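Local atomic coordinates of ABC transporter substrate-binding protein (Rhizobium radiobacter, PDB entry 6TFX), a protein that binds the opine mannopinic acid as the substrate-binding protein of an ABC transporter and probably hands it over for import into the cell. Residues L204-E207 with A208-D211; V295-S298 with N299-G302; N311-P314 with A315-K318; A387-I391 with A392-L396; W464-K467 with N468-W472. All coordinates share one frame; numbering follows the deposited sequence.

In the fold
From the N terminus, interaction 1 comes first, turning strand 198-203 of the large mixed sheet into helix 207-215. Interaction 2 is a tight bend in the loop between strand 289-291 and helix 314-323, and interaction 3, further along the chain, caps the start of that helix. Interaction 4 joins strand 381-386 to helix 392-400 and carries an arginine that holds the ligand. Interaction 5 turns the chain at the end of strand 454-467. All five are local and follow in series; none nests in or crosses another. Interactions 2 and 4 touch, Leu-301 probably bonding through its backbone to Pro-390 and Ala-392. Interactions 3 and 5 lie farthest apart, with centres about 45 Å from each other.

Interaction 1 of 5, residues L204-E207 with A208-D211; sequences LNNE and AARD
Leu-204 lays its CB against CB and CG of Arg-210 and offers its carbonyl to the same arginine, which grips it side-on: Leu-204 O accepts from Arg-210 NE at 2.8 Å and from Arg-210 NH2 at 3.1 Å, and lies in the guanidinium plane. A bend at chi3 (-35°) folds the arginine head back to this carbonyl. Asn-205 O stands at the same guanidinium edge. Asn-206 is the N-cap; with CG anti to the backbone N (chi1 -178°), its OD1 accepts from Ala-209 N at 2.9 Å, a role that suits a short amide side chain. Glu-207 begins the helix with its CA over one guanidinium face, and its extended chain reaches a water that links Glu-207 OE2 (2.7 Å) to Arg-210 NH1. The joint carries strand 198-203 into helix 207-215; Arg-210 NH1 also bonds to Gln-223 O of strand 221-223, and Asp-211 to Trp-230 of helix 228-235.

Interaction 2 of 5, residues V295-S298 with N299-G302; sequences VIPS and NNLG
Ser-298 O and Asn-300 N close an inverse gamma turn, an unusually tight reversal centred on Asn-299. The bond between them is weak: Asn-300 N stands 3.1 Å from Ser-298 O, and its N-H is bent away from the straight line at 143°. A second and straighter bond comes from the side chain of Asn-300, whose ND2 donates to Pro-297 O at 3.0 Å with an N-H...O angle of 162°. The acceptor lies close to the plane of the asparagine amide, whereas the donor is tilted 34° from the plane of the proline carbonyl. In reaching that oxygen, Asn-300 ND2 sits above the Pro-297 ring, 3.3 Å from Pro-297 CD. Ile-296 closes in on the aliphatic root of the same side chain, its CD1 lying 3.7 Å from Asn-300 CB. Proline suits the bend because its ring restricts phi, and its ring carbons pack beneath Asn-300 ND2. The hydroxyl of Ser-298 is bonded instead to Glu-459, while helix 392-400 packs on Ile-296 and Pro-297. A buried amide is costly unless it is hydrogen-bonded; here one N-H of the asparagine amide is satisfied by a main-chain carbonyl three residues back, while its CB meets the Ile-296 methyl.

Interaction 3 of 5, residues N311-P314 with A315-K318; sequences NYDP and AQSK
Asp-313 reaches over the first turn of the helix that follows and meets Gln-316 with every part of its side chain. Its CB lies 3.9 Å from Gln-316 CB, and CG approaches that same methylene more closely, with Asp-313 CG 3.5 Å from Gln-316 CB. At the tip the oxygens divide their work. OD2 touches Gln-316 CB, while OD1 is the N-cap acceptor, taking Gln-316 N at 3.2 Å. The donor comes from above the carboxylate plane, 74° out of it. This reach depends on CG being anti to the backbone N (chi1 -173°). The backbone joins in: Asp-313 O accepts from Ser-317 N at 3.2 Å and, weakly, from Gln-316 N. OD1 of Asp-313 also accepts from a water at 2.6 Å, which receives a weak bond from Ala-315 N. Aspartate suits the cap because its short acidic side chain can serve an amide of the first turn, and its charge probably also interacts well with the positive end of the helix dipole. Pro-314 opens the helix where no N-H is needed, and its O accepts from Lys-318 N at 3.1 Å. Helix 314-323 starts beside the end of helix 265-272, where Ser-317 OG bonds to Ala-270 O and the backbone of Asp-313 pairs with His-273.

Interaction 4 of 5, residues A387-I391 with A392-L396; sequences ARFPI and ADYYL. With N72 ((2~{R})-2-[[(3~{R},4~{R},5~{S})-3,4,5,6-tetrakis(oxidanyl)-2-oxidanylidene-hexyl]amino]pentanedioic acid), chain C.
The ring of Tyr-394 receives Phe-389 on one face, with CD2 of Phe-389 over its centre, in a T-shaped (edge-to-face) pair whose centroids are 5.4 Å apart and planes 88° apart; Ile-391 O lies at the tyrosine edge. The Tyr-395 ring has Ala-387 CA at its edge. This elbow brings Arg-388 into the ligand pocket of a periplasmic binding protein fold, and Tyr-394 N bonds to Ile-391 O at 3.1 Å as the chain enters helix 392-400. Aromatic residues suit it by giving broad apolar surfaces, Tyr-394 for the Phe-389 edge and Tyr-395 beside the Arg-388 methylenes. Arg-388, bent at chi2 (-65°), rests CB on Tyr-394 CB and CG near Tyr-395 CD1 before turning to the ligand. Its guanidinium edge meets one ligand carboxylate with two nitrogens, one to each oxygen, Arg-388 NH1 to OE1 at 3.0 Å and Arg-388 NH2 to OE2 at 2.8 Å. Gln-398 takes NE, and Arg-388 NH1 also donates to Ala-387 O at 2.9 Å.

Interaction 5 of 5, residues W464-K467 with N468-W472; sequences WARK and NKLGW
Arg-466 sends CG between its backbone N and carbonyl carbon (chi1 64°) and then runs extended to NE, which brings the shaft of its side chain against the indole of Trp-472. The tryptophan, with CG beside its own backbone N, is met along its NE1-CE2-CZ2 part: Arg-466 CD is 3.6 Å from Trp-472 CZ2, and Arg-466 NE is 3.2 Å from Trp-472 NE1. The guanidinium and indole planes stand 74° apart. Two N-H donors can lie this close because both turn to one acceptor, the carboxylate of Asp-243, which forms a salt bridge with the arginine and a hydrogen bond with the indole. Further out, Arg-466 NH1 comes within 2.8 Å of Leu-470 O, but at an angle too poor for a hydrogen bond. Between Arg-466 and Trp-472 lies a type I beta turn, Lys-467 to Leu-470, closed by Leu-470 N donating to Lys-467 O at 3.0 Å and 166°. The turn takes the chain from strand 454-467 of the mixed sheet to strand 470-471, which pairs with strand 491-492. A long lysine suits position 467 because its ammonium can reach Asn-240 and the ring of Phe-214; Lys-469, exposed, lays its CG 3.9 Å from Lys-467 CB. The buried Leu-470 packs on Leu-6 and Val-221.

Interaction 1 of 5, residues L204-E207 with A208-D211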
loop_
_atom_site.group_PDB
_atom_site.type_symbol
_atom_site.label_atom_id
_atom_site.label_comp_id
_atom_site.label_asym_id
_atom_site.label_seq_id
_atom_site.Cartn_x
_atom_site.Cartn_y
_atom_site.Cartn_z
ATOM N N LEU A 204 -12.449 -8.585 11.622
ATOM C CA LEU A 204 -13.754 -8.028 11.984
ATOM C C LEU A 204 -14.120 -6.985 10.957
ATOM O O LEU A 204 -14.103 -5.782 11.245
ATOM C CB LEU A 204 -13.734 -7.431 13.416
ATOM C CG LEU A 204 -13.630 -8.449 14.555
ATOM C CD1 LEU A 204 -13.148 -7.794 15.830
ATOM C CD2 LEU A 204 -14.985 -9.143 14.816
ATOM N N ASN A 205 -14.431 -7.451 9.728
ATOM C CA ASN A 205 -14.772 -6.548 8.628
ATOM C C ASN A 205 -16.021 -5.704 8.897
ATOM O O ASN A 205 -16.073 -4.565 8.461
ATOM C CB ASN A 205 -14.930 -7.308 7.305
ATOM C CG ASN A 205 -14.697 -6.401 6.106
ATOM O OD1 ASN A 205 -13.651 -5.754 5.984
ATOM N ND2 ASN A 205 -15.665 -6.349 5.181
ATOM N N ASN A 206 -16.997 -6.241 9.660
ATOM C CA ASN A 206 -18.220 -5.508 9.986
ATOM C C ASN A 206 -17.898 -4.434 11.030
ATOM O O ASN A 206 -17.482 -4.762 12.147
ATOM C CB ASN A 206 -19.294 -6.461 10.482
ATOM C CG ASN A 206 -20.587 -5.748 10.791
ATOM O OD1 ASN A 206 -20.804 -5.270 11.908
ATOM N ND2 ASN A 206 -21.457 -5.638 9.800
ATOM N N GLU A 207 -18.030 -3.156 10.644
ATOM C CA GLU A 207 -17.702 -2.004 11.501
ATOM C C GLU A 207 -18.466 -1.997 12.814
ATOM O O GLU A 207 -17.871 -1.712 13.857
ATOM C CB GLU A 207 -17.897 -0.669 10.758
ATOM C CG GLU A 207 -16.859 -0.434 9.663
ATOM C CD GLU A 207 -16.945 0.880 8.907
ATOM O OE1 GLU A 207 -18.003 1.549 8.949
ATOM O OE2 GLU A 207 -15.944 1.233 8.245
ATOM N N ALA A 208 -19.765 -2.345 12.779
ATOM C CA ALA A 208 -20.569 -2.375 14.017
ATOM C C ALA A 208 -20.036 -3.428 15.004
ATOM O O ALA A 208 -19.888 -3.125 16.189
ATOM C CB ALA A 208 -22.038 -2.630 13.698
ATOM N N ALA A 209 -19.703 -4.644 14.514
ATOM C CA ALA A 209 -19.150 -5.721 15.366
ATOM C C ALA A 209 -17.760 -5.333 15.896
ATOM O O ALA A 209 -17.451 -5.586 17.064
ATOM C CB ALA A 209 -19.070 -7.024 14.578
ATOM N N ARG A 210 -16.921 -4.703 15.031
ATOM C CA ARG A 210 -15.588 -4.264 15.462
ATOM C C ARG A 210 -15.689 -3.217 16.585
ATOM O O ARG A 210 -15.008 -3.346 17.604
ATOM C CB ARG A 210 -14.794 -3.714 14.264
ATOM C CG ARG A 210 -13.281 -3.584 14.515
ATOM C CD ARG A 210 -12.537 -2.933 13.333
ATOM N NE ARG A 210 -13.127 -3.320 12.056
ATOM C CZ ARG A 210 -13.459 -2.499 11.069
ATOM N NH1 ARG A 210 -13.153 -1.205 11.135
ATOM N NH2 ARG A 210 -14.041 -2.972 9.979
ATOM N N ASP A 211 -16.544 -2.183 16.395
ATOM C CA ASP A 211 -16.752 -1.119 17.395
ATOM C C ASP A 211 -17.270 -1.714 18.721
ATOM O O ASP A 211 -16.762 -1.360 19.781
ATOM C CB ASP A 211 -17.738 -0.049 16.856
ATOM C CG ASP A 211 -17.149 0.936 15.838
ATOM O OD1 ASP A 211 -15.896 1.037 15.751
ATOM O OD2 ASP A 211 -17.943 1.622 15.141
HETATM O O HOH W 1 -13.475 0.184 8.311
#

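Interaction 2 of 5, residues V295-S298 with N299-G302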
loop_
_atom_site.group_PDB
_atom_site.type_symbol
_atom_site.label_atom_id
_atom_site.label_comp_id
_atom_site.label_asym_id
_atom_site.label_seq_id
_atom_site.Cartn_x
_atom_site.Cartn_y
_atom_site.Cartn_z
ATOM N N VAL A 295 -2.994 13.012 -9.836
ATOM C CA VAL A 295 -3.231 11.584 -9.907
ATOM C C VAL A 295 -2.213 10.743 -9.133
ATOM O O VAL A 295 -2.177 9.520 -9.291
ATOM C CB VAL A 295 -3.339 11.136 -11.386
ATOM C CG1 VAL A 295 -4.604 11.709 -12.033
ATOM C CG2 VAL A 295 -2.081 11.539 -12.176
ATOM N N ILE A 296 -1.422 11.390 -8.280
ATOM C CA ILE A 296 -0.497 10.748 -7.358
ATOM C C ILE A 296 -0.690 11.406 -5.987
ATOM O O ILE A 296 -1.150 12.550 -5.922
ATOM C CB ILE A 296 0.978 10.785 -7.836
ATOM C CG1 ILE A 296 1.611 12.188 -7.659
ATOM C CG2 ILE A 296 1.114 10.245 -9.279
ATOM C CD1 ILE A 296 3.090 12.203 -8.068
ATOM N N PRO A 297 -0.357 10.707 -4.886
ATOM C CA PRO A 297 -0.577 11.302 -3.546
ATOM C C PRO A 297 0.211 12.602 -3.347
ATOM O O PRO A 297 1.292 12.774 -3.919
ATOM C CB PRO A 297 -0.115 10.206 -2.585
ATOM C CG PRO A 297 -0.323 8.902 -3.369
ATOM C CD PRO A 297 0.138 9.313 -4.780
ATOM N N SER A 298 -0.337 13.522 -2.537
ATOM C CA SER A 298 0.275 14.857 -2.379
ATOM C C SER A 298 1.682 14.792 -1.804
ATOM O O SER A 298 2.502 15.679 -2.077
ATOM C CB SER A 298 -0.613 15.777 -1.549
ATOM O OG SER A 298 -0.698 15.278 -0.226
ATOM N N ASN A 299 1.957 13.742 -1.004
ATOM C CA ASN A 299 3.260 13.562 -0.379
ATOM C C ASN A 299 4.071 12.713 -1.372
ATOM O O ASN A 299 4.177 11.484 -1.227
ATOM C CB ASN A 299 3.064 12.860 0.978
ATOM C CG ASN A 299 4.184 11.986 1.485
ATOM O OD1 ASN A 299 4.021 10.762 1.663
ATOM N ND2 ASN A 299 5.337 12.591 1.715
ATOM N N ASN A 300 4.470 13.344 -2.461
ATOM C CA ASN A 300 5.372 12.787 -3.443
ATOM C C ASN A 300 6.310 13.860 -3.910
ATOM O O ASN A 300 5.852 14.921 -4.352
ATOM C CB ASN A 300 4.653 12.259 -4.674
ATOM C CG ASN A 300 4.346 10.805 -4.587
ATOM O OD1 ASN A 300 5.162 9.969 -4.934
ATOM N ND2 ASN A 300 3.160 10.482 -4.135
ATOM N N LEU A 301 7.602 13.521 -3.978
ATOM C CA LEU A 301 8.545 14.403 -4.663
ATOM C C LEU A 301 8.061 14.355 -6.131
ATOM O O LEU A 301 7.850 13.253 -6.664
ATOM C CB LEU A 301 9.977 13.824 -4.581
ATOM C CG LEU A 301 11.011 14.450 -5.514
ATOM C CD1 LEU A 301 11.247 15.884 -5.147
ATOM C CD2 LEU A 301 12.353 13.700 -5.446
ATOM N N GLY A 302 7.846 15.530 -6.732
ATOM C CA GLY A 302 7.344 15.630 -8.100
ATOM C C GLY A 302 5.837 15.843 -8.217
ATOM O O GLY A 302 5.307 16.008 -9.323
#

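Interaction 3 of 5, residues N311-P314 with A315-K318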
loop_
_atom_site.group_PDB
_atom_site.type_symbol
_atom_site.label_atom_id
_atom_site.label_comp_id
_atom_site.label_asym_id
_atom_site.label_seq_id
_atom_site.Cartn_x
_atom_site.Cartn_y
_atom_site.Cartn_z
ATOM N N ASN A 311 -13.183 20.350 -13.158
ATOM C CA ASN A 311 -14.065 20.925 -12.133
ATOM C C ASN A 311 -15.427 20.242 -12.064
ATOM O O ASN A 311 -15.829 19.535 -12.979
ATOM C CB ASN A 311 -14.249 22.436 -12.354
ATOM C CG ASN A 311 -15.115 22.792 -13.534
ATOM O OD1 ASN A 311 -15.102 22.125 -14.582
ATOM N ND2 ASN A 311 -15.918 23.855 -13.384
ATOM N N TYR A 312 -16.152 20.502 -10.979
ATOM C CA TYR A 312 -17.480 19.931 -10.801
ATOM C C TYR A 312 -18.475 20.766 -11.592
ATOM O O TYR A 312 -18.624 21.966 -11.322
ATOM C CB TYR A 312 -17.853 19.916 -9.313
ATOM C CG TYR A 312 -19.218 19.332 -9.047
ATOM C CD1 TYR A 312 -19.477 17.980 -9.267
ATOM C CD2 TYR A 312 -20.270 20.136 -8.625
ATOM C CE1 TYR A 312 -20.736 17.435 -9.013
ATOM C CE2 TYR A 312 -21.521 19.596 -8.329
ATOM C CZ TYR A 312 -21.749 18.246 -8.528
ATOM O OH TYR A 312 -22.999 17.725 -8.295
ATOM N N ASP A 313 -19.168 20.140 -12.559
ATOM C CA ASP A 313 -20.162 20.840 -13.376
ATOM C C ASP A 313 -21.032 19.775 -13.997
ATOM O O ASP A 313 -20.782 19.398 -15.135
ATOM C CB ASP A 313 -19.487 21.688 -14.482
ATOM C CG ASP A 313 -20.419 22.586 -15.289
ATOM O OD1 ASP A 313 -21.636 22.425 -15.176
ATOM O OD2 ASP A 313 -19.910 23.431 -16.064
ATOM N N PRO A 314 -22.003 19.228 -13.244
ATOM C CA PRO A 314 -22.840 18.144 -13.802
ATOM C C PRO A 314 -23.683 18.551 -15.021
ATOM O O PRO A 314 -24.063 17.690 -15.827
ATOM C CB PRO A 314 -23.680 17.695 -12.605
ATOM C CG PRO A 314 -23.693 18.851 -11.683
ATOM C CD PRO A 314 -22.410 19.578 -11.865
ATOM N N ALA A 315 -23.951 19.860 -15.199
ATOM C CA ALA A 315 -24.685 20.320 -16.399
ATOM C C ALA A 315 -23.770 20.055 -17.634
ATOM O O ALA A 315 -24.249 19.619 -18.691
ATOM C CB ALA A 315 -24.994 21.810 -16.274
ATOM N N GLN A 316 -22.451 20.280 -17.474
ATOM C CA GLN A 316 -21.486 20.019 -18.545
ATOM C C GLN A 316 -21.411 18.494 -18.799
ATOM O O GLN A 316 -21.325 18.060 -19.961
ATOM C CB GLN A 316 -20.098 20.594 -18.197
ATOM C CG GLN A 316 -19.038 20.425 -19.287
ATOM C CD GLN A 316 -19.273 21.182 -20.601
ATOM O OE1 GLN A 316 -20.247 21.937 -20.779
ATOM N NE2 GLN A 316 -18.375 20.978 -21.563
ATOM N N SER A 317 -21.464 17.683 -17.721
ATOM C CA SER A 317 -21.476 16.227 -17.871
ATOM C C SER A 317 -22.620 15.805 -18.809
ATOM O O SER A 317 -22.397 15.056 -19.763
ATOM C CB SER A 317 -21.692 15.575 -16.509
ATOM O OG SER A 317 -20.571 15.873 -15.698
ATOM N N LYS A 318 -23.846 16.307 -18.545
ATOM C CA LYS A 318 -25.006 15.941 -19.360
ATOM C C LYS A 318 -24.828 16.374 -20.821
ATOM O O LYS A 318 -25.182 15.626 -21.732
ATOM C CB LYS A 318 -26.284 16.528 -18.739
ATOM C CG LYS A 318 -26.652 15.846 -17.430
ATOM C CD LYS A 318 -27.876 16.496 -16.764
ATOM C CE LYS A 318 -29.164 15.769 -17.077
ATOM N NZ LYS A 318 -29.843 15.288 -15.842
HETATM O O HOH W 2 -23.446 22.522 -13.275
#

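Interaction 4 of 5, residues A387-I391 with A392-L396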
loop_
_atom_site.group_PDB
_atom_site.type_symbol
_atom_site.label_atom_id
_atom_site.label_comp_id
_atom_site.label_asym_id
_atom_site.label_seq_id
_atom_site.Cartn_x
_atom_site.Cartn_y
_atom_site.Cartn_z
ATOM N N ALA A 387 -0.970 4.138 -1.466
ATOM C CA ALA A 387 0.186 5.030 -1.440
ATOM C C ALA A 387 1.409 4.190 -1.810
ATOM O O ALA A 387 1.393 2.960 -1.645
ATOM C CB ALA A 387 0.389 5.672 -0.065
ATOM N N ARG A 388 2.487 4.848 -2.283
ATOM C CA ARG A 388 3.721 4.130 -2.593
ATOM C C ARG A 388 4.871 4.972 -2.007
ATOM O O ARG A 388 4.608 6.019 -1.385
ATOM C CB ARG A 388 3.873 3.960 -4.121
ATOM C CG ARG A 388 2.864 2.947 -4.731
ATOM C CD ARG A 388 3.132 1.531 -4.203
ATOM N NE ARG A 388 2.295 0.486 -4.805
ATOM C CZ ARG A 388 1.229 -0.042 -4.222
ATOM N NH1 ARG A 388 0.770 0.460 -3.078
ATOM N NH2 ARG A 388 0.588 -1.055 -4.794
ATOM N N PHE A 389 6.145 4.540 -2.203
ATOM C CA PHE A 389 7.258 5.380 -1.698
ATOM C C PHE A 389 7.067 6.812 -2.234
ATOM O O PHE A 389 6.631 6.976 -3.378
ATOM C CB PHE A 389 8.625 4.843 -2.149
ATOM C CG PHE A 389 8.975 3.480 -1.614
ATOM C CD1 PHE A 389 8.827 3.185 -0.262
ATOM C CD2 PHE A 389 9.484 2.497 -2.455
ATOM C CE1 PHE A 389 9.164 1.918 0.237
ATOM C CE2 PHE A 389 9.811 1.226 -1.958
ATOM C CZ PHE A 389 9.650 0.948 -0.615
ATOM N N PRO A 390 7.443 7.841 -1.445
ATOM C CA PRO A 390 7.113 9.225 -1.822
ATOM C C PRO A 390 8.005 9.896 -2.864
ATOM O O PRO A 390 8.479 11.037 -2.658
ATOM C CB PRO A 390 7.168 9.980 -0.486
ATOM C CG PRO A 390 8.183 9.205 0.328
ATOM C CD PRO A 390 7.914 7.754 -0.043
ATOM N N ILE A 391 8.175 9.218 -4.005
ATOM C CA ILE A 391 8.863 9.754 -5.175
ATOM C C ILE A 391 7.900 9.439 -6.315
ATOM O O ILE A 391 7.446 8.303 -6.417
ATOM C CB ILE A 391 10.251 9.128 -5.383
ATOM C CG1 ILE A 391 11.208 9.516 -4.219
ATOM C CG2 ILE A 391 10.819 9.574 -6.732
ATOM C CD1 ILE A 391 12.546 8.822 -4.262
ATOM N N ALA A 392 7.549 10.455 -7.136
ATOM C CA ALA A 392 6.531 10.274 -8.188
ATOM C C ALA A 392 6.744 9.074 -9.079
ATOM O O ALA A 392 5.755 8.489 -9.564
ATOM C CB ALA A 392 6.397 11.537 -9.026
ATOM N N ASP A 393 8.015 8.692 -9.327
ATOM C CA ASP A 393 8.307 7.547 -10.201
ATOM C C ASP A 393 7.548 6.284 -9.800
ATOM O O ASP A 393 7.127 5.518 -10.677
ATOM C CB ASP A 393 9.819 7.208 -10.198
ATOM C CG ASP A 393 10.102 5.980 -11.056
ATOM O OD1 ASP A 393 9.723 5.988 -12.252
ATOM O OD2 ASP A 393 10.675 4.998 -10.524
ATOM N N TYR A 394 7.368 6.052 -8.488
ATOM C CA TYR A 394 6.709 4.810 -8.064
ATOM C C TYR A 394 5.239 4.805 -8.432
ATOM O O TYR A 394 4.795 3.907 -9.150
ATOM C CB TYR A 394 6.933 4.559 -6.557
ATOM C CG TYR A 394 8.394 4.228 -6.309
ATOM C CD1 TYR A 394 8.888 2.955 -6.569
ATOM C CD2 TYR A 394 9.305 5.223 -5.964
ATOM C CE1 TYR A 394 10.241 2.656 -6.427
ATOM C CE2 TYR A 394 10.670 4.937 -5.819
ATOM C CZ TYR A 394 11.132 3.654 -6.079
ATOM O OH TYR A 394 12.457 3.325 -5.969
ATOM N N TYR A 395 4.484 5.800 -7.972
ATOM C CA TYR A 395 3.047 5.795 -8.312
ATOM C C TYR A 395 2.863 5.889 -9.815
ATOM O O TYR A 395 2.035 5.180 -10.386
ATOM C CB TYR A 395 2.343 6.978 -7.637
ATOM C CG TYR A 395 0.973 6.617 -7.105
ATOM C CD1 TYR A 395 0.822 6.053 -5.841
ATOM C CD2 TYR A 395 -0.179 6.863 -7.853
ATOM C CE1 TYR A 395 -0.443 5.758 -5.322
ATOM C CE2 TYR A 395 -1.450 6.566 -7.343
ATOM C CZ TYR A 395 -1.576 6.014 -6.075
ATOM O OH TYR A 395 -2.830 5.701 -5.572
ATOM N N LEU A 396 3.654 6.756 -10.490
ATOM C CA LEU A 396 3.466 6.913 -11.931
ATOM C C LEU A 396 3.759 5.628 -12.700
ATOM O O LEU A 396 3.008 5.257 -13.599
ATOM C CB LEU A 396 4.343 8.055 -12.478
ATOM C CG LEU A 396 3.926 9.440 -12.036
ATOM C CD1 LEU A 396 5.002 10.450 -12.434
ATOM C CD2 LEU A 396 2.545 9.858 -12.649
HETATM O OAB N72 C . -12.058 5.117 1.979
HETATM C CAF N72 C . -10.964 4.689 1.143
HETATM C CAG N72 C . -10.365 3.271 1.428
HETATM O OAC N72 C . -10.738 2.753 2.664
HETATM C CAH N72 C . -8.901 3.192 0.991
HETATM O OAM N72 C . -8.161 4.320 0.716
HETATM C CAI N72 C . -7.680 2.501 1.567
HETATM O OAD N72 C . -7.765 2.431 2.974
HETATM C CAJ N72 C . -7.325 1.245 0.811
HETATM O OAE N72 C . -7.694 1.150 -0.388
HETATM C CAK N72 C . -6.577 0.085 1.527
HETATM N N N72 C . -5.230 -0.054 1.027
HETATM C CA N72 C . -4.802 -1.206 0.328
HETATM C C N72 C . -5.840 -2.177 -0.162
HETATM O O N72 C . -6.485 -2.291 -1.279
HETATM C CB N72 C . -3.714 -0.824 -0.680
HETATM C CG N72 C . -3.463 -1.718 -1.895
HETATM C CD N72 C . -2.022 -1.657 -2.406
HETATM O OE1 N72 C . -1.043 -1.424 -1.626
HETATM O OE2 N72 C . -1.815 -1.859 -3.623
HETATM O OXT N72 C . -5.925 -2.973 0.791
HETATM O O HOH W 3 4.702 7.309 -5.259
#

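Interaction 5 of 5, residues W464-K467 with N468-W472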
loop_
_atom_site.group_PDB
_atom_site.type_symbol
_atom_site.label_atom_id
_atom_site.label_comp_id
_atom_site.label_asym_id
_atom_site.label_seq_id
_atom_site.Cartn_x
_atom_site.Cartn_y
_atom_site.Cartn_z
ATOM N N TRP A 464 -6.836 4.506 13.349
ATOM C CA TRP A 464 -6.879 3.363 14.265
ATOM C C TRP A 464 -7.058 3.857 15.684
ATOM O O TRP A 464 -6.495 4.895 16.035
ATOM C CB TRP A 464 -5.556 2.570 14.150
ATOM C CG TRP A 464 -5.377 1.854 12.834
ATOM C CD1 TRP A 464 -5.044 2.403 11.622
ATOM C CD2 TRP A 464 -5.435 0.444 12.627
ATOM N NE1 TRP A 464 -4.986 1.422 10.659
ATOM C CE2 TRP A 464 -5.192 0.207 11.250
ATOM C CE3 TRP A 464 -5.627 -0.654 13.478
ATOM C CZ2 TRP A 464 -5.146 -1.079 10.710
ATOM C CZ3 TRP A 464 -5.616 -1.930 12.933
ATOM C CH2 TRP A 464 -5.365 -2.131 11.566
ATOM N N ALA A 465 -7.876 3.150 16.482
ATOM C CA ALA A 465 -8.100 3.551 17.871
ATOM C C ALA A 465 -7.409 2.551 18.797
ATOM O O ALA A 465 -7.293 1.371 18.466
ATOM C CB ALA A 465 -9.585 3.574 18.181
ATOM N N ARG A 466 -6.936 3.028 19.931
ATOM C CA ARG A 466 -6.298 2.160 20.915
ATOM C C ARG A 466 -6.660 2.682 22.287
ATOM O O ARG A 466 -7.105 3.827 22.425
ATOM C CB ARG A 466 -4.770 2.150 20.762
ATOM C CG ARG A 466 -4.103 3.500 21.030
ATOM C CD ARG A 466 -2.607 3.358 21.043
ATOM N NE ARG A 466 -1.941 4.650 20.888
ATOM C CZ ARG A 466 -1.501 5.390 21.899
ATOM N NH1 ARG A 466 -1.686 4.994 23.151
ATOM N NH2 ARG A 466 -0.894 6.543 21.667
ATOM N N LYS A 467 -6.468 1.847 23.293
ATOM C CA LYS A 467 -6.667 2.260 24.670
ATOM C C LYS A 467 -5.371 2.969 25.103
ATOM O O LYS A 467 -4.296 2.568 24.642
ATOM C CB LYS A 467 -6.971 1.027 25.540
ATOM C CG LYS A 467 -8.318 0.344 25.209
ATOM C CD LYS A 467 -9.511 1.203 25.631
ATOM C CE LYS A 467 -10.816 0.667 25.096
ATOM N NZ LYS A 467 -11.936 1.599 25.374
ATOM N N ASN A 468 -5.450 4.020 25.961
ATOM C CA ASN A 468 -4.224 4.731 26.348
ATOM C C ASN A 468 -3.279 3.892 27.240
ATOM O O ASN A 468 -2.172 4.345 27.529
ATOM C CB ASN A 468 -4.506 6.108 26.970
ATOM C CG ASN A 468 -5.245 6.090 28.277
ATOM O OD1 ASN A 468 -5.638 5.039 28.805
ATOM N ND2 ASN A 468 -5.466 7.274 28.819
ATOM N N LYS A 469 -3.700 2.671 27.648
ATOM C CA LYS A 469 -2.852 1.749 28.409
ATOM C C LYS A 469 -1.804 1.122 27.463
ATOM O O LYS A 469 -0.850 0.513 27.936
ATOM C CB LYS A 469 -3.690 0.651 29.089
ATOM C CG LYS A 469 -4.444 -0.291 28.148
ATOM C CD LYS A 469 -5.225 -1.341 28.943
ATOM C CE LYS A 469 -6.324 -1.981 28.129
ATOM N NZ LYS A 469 -7.345 -2.622 29.001
ATOM N N LEU A 470 -2.014 1.213 26.137
ATOM C CA LEU A 470 -1.068 0.616 25.192
ATOM C C LEU A 470 -0.062 1.683 24.779
ATOM O O LEU A 470 -0.467 2.789 24.453
ATOM C CB LEU A 470 -1.839 0.111 23.952
ATOM C CG LEU A 470 -0.980 -0.445 22.775
ATOM C CD1 LEU A 470 -0.130 -1.643 23.207
ATOM C CD2 LEU A 470 -1.853 -0.859 21.639
ATOM N N GLY A 471 1.230 1.352 24.825
ATOM C CA GLY A 471 2.293 2.243 24.382
ATOM C C GLY A 471 3.008 1.641 23.184
ATOM O O GLY A 471 3.358 0.449 23.201
ATOM N N TRP A 472 3.206 2.429 22.107
ATOM C CA TRP A 472 3.895 1.887 20.939
ATOM C C TRP A 472 5.404 1.738 21.159
ATOM O O TRP A 472 6.028 0.889 20.527
ATOM C CB TRP A 472 3.682 2.766 19.699
ATOM C CG TRP A 472 2.250 2.959 19.284
ATOM C CD1 TRP A 472 1.606 4.149 19.119
ATOM C CD2 TRP A 472 1.315 1.938 18.899
ATOM N NE1 TRP A 472 0.316 3.937 18.685
ATOM C CE2 TRP A 472 0.112 2.588 18.530
ATOM C CE3 TRP A 472 1.376 0.533 18.819
ATOM C CZ2 TRP A 472 -1.029 1.880 18.117
ATOM C CZ3 TRP A 472 0.234 -0.168 18.436
ATOM C CH2 TRP A 472 -0.951 0.506 18.100
#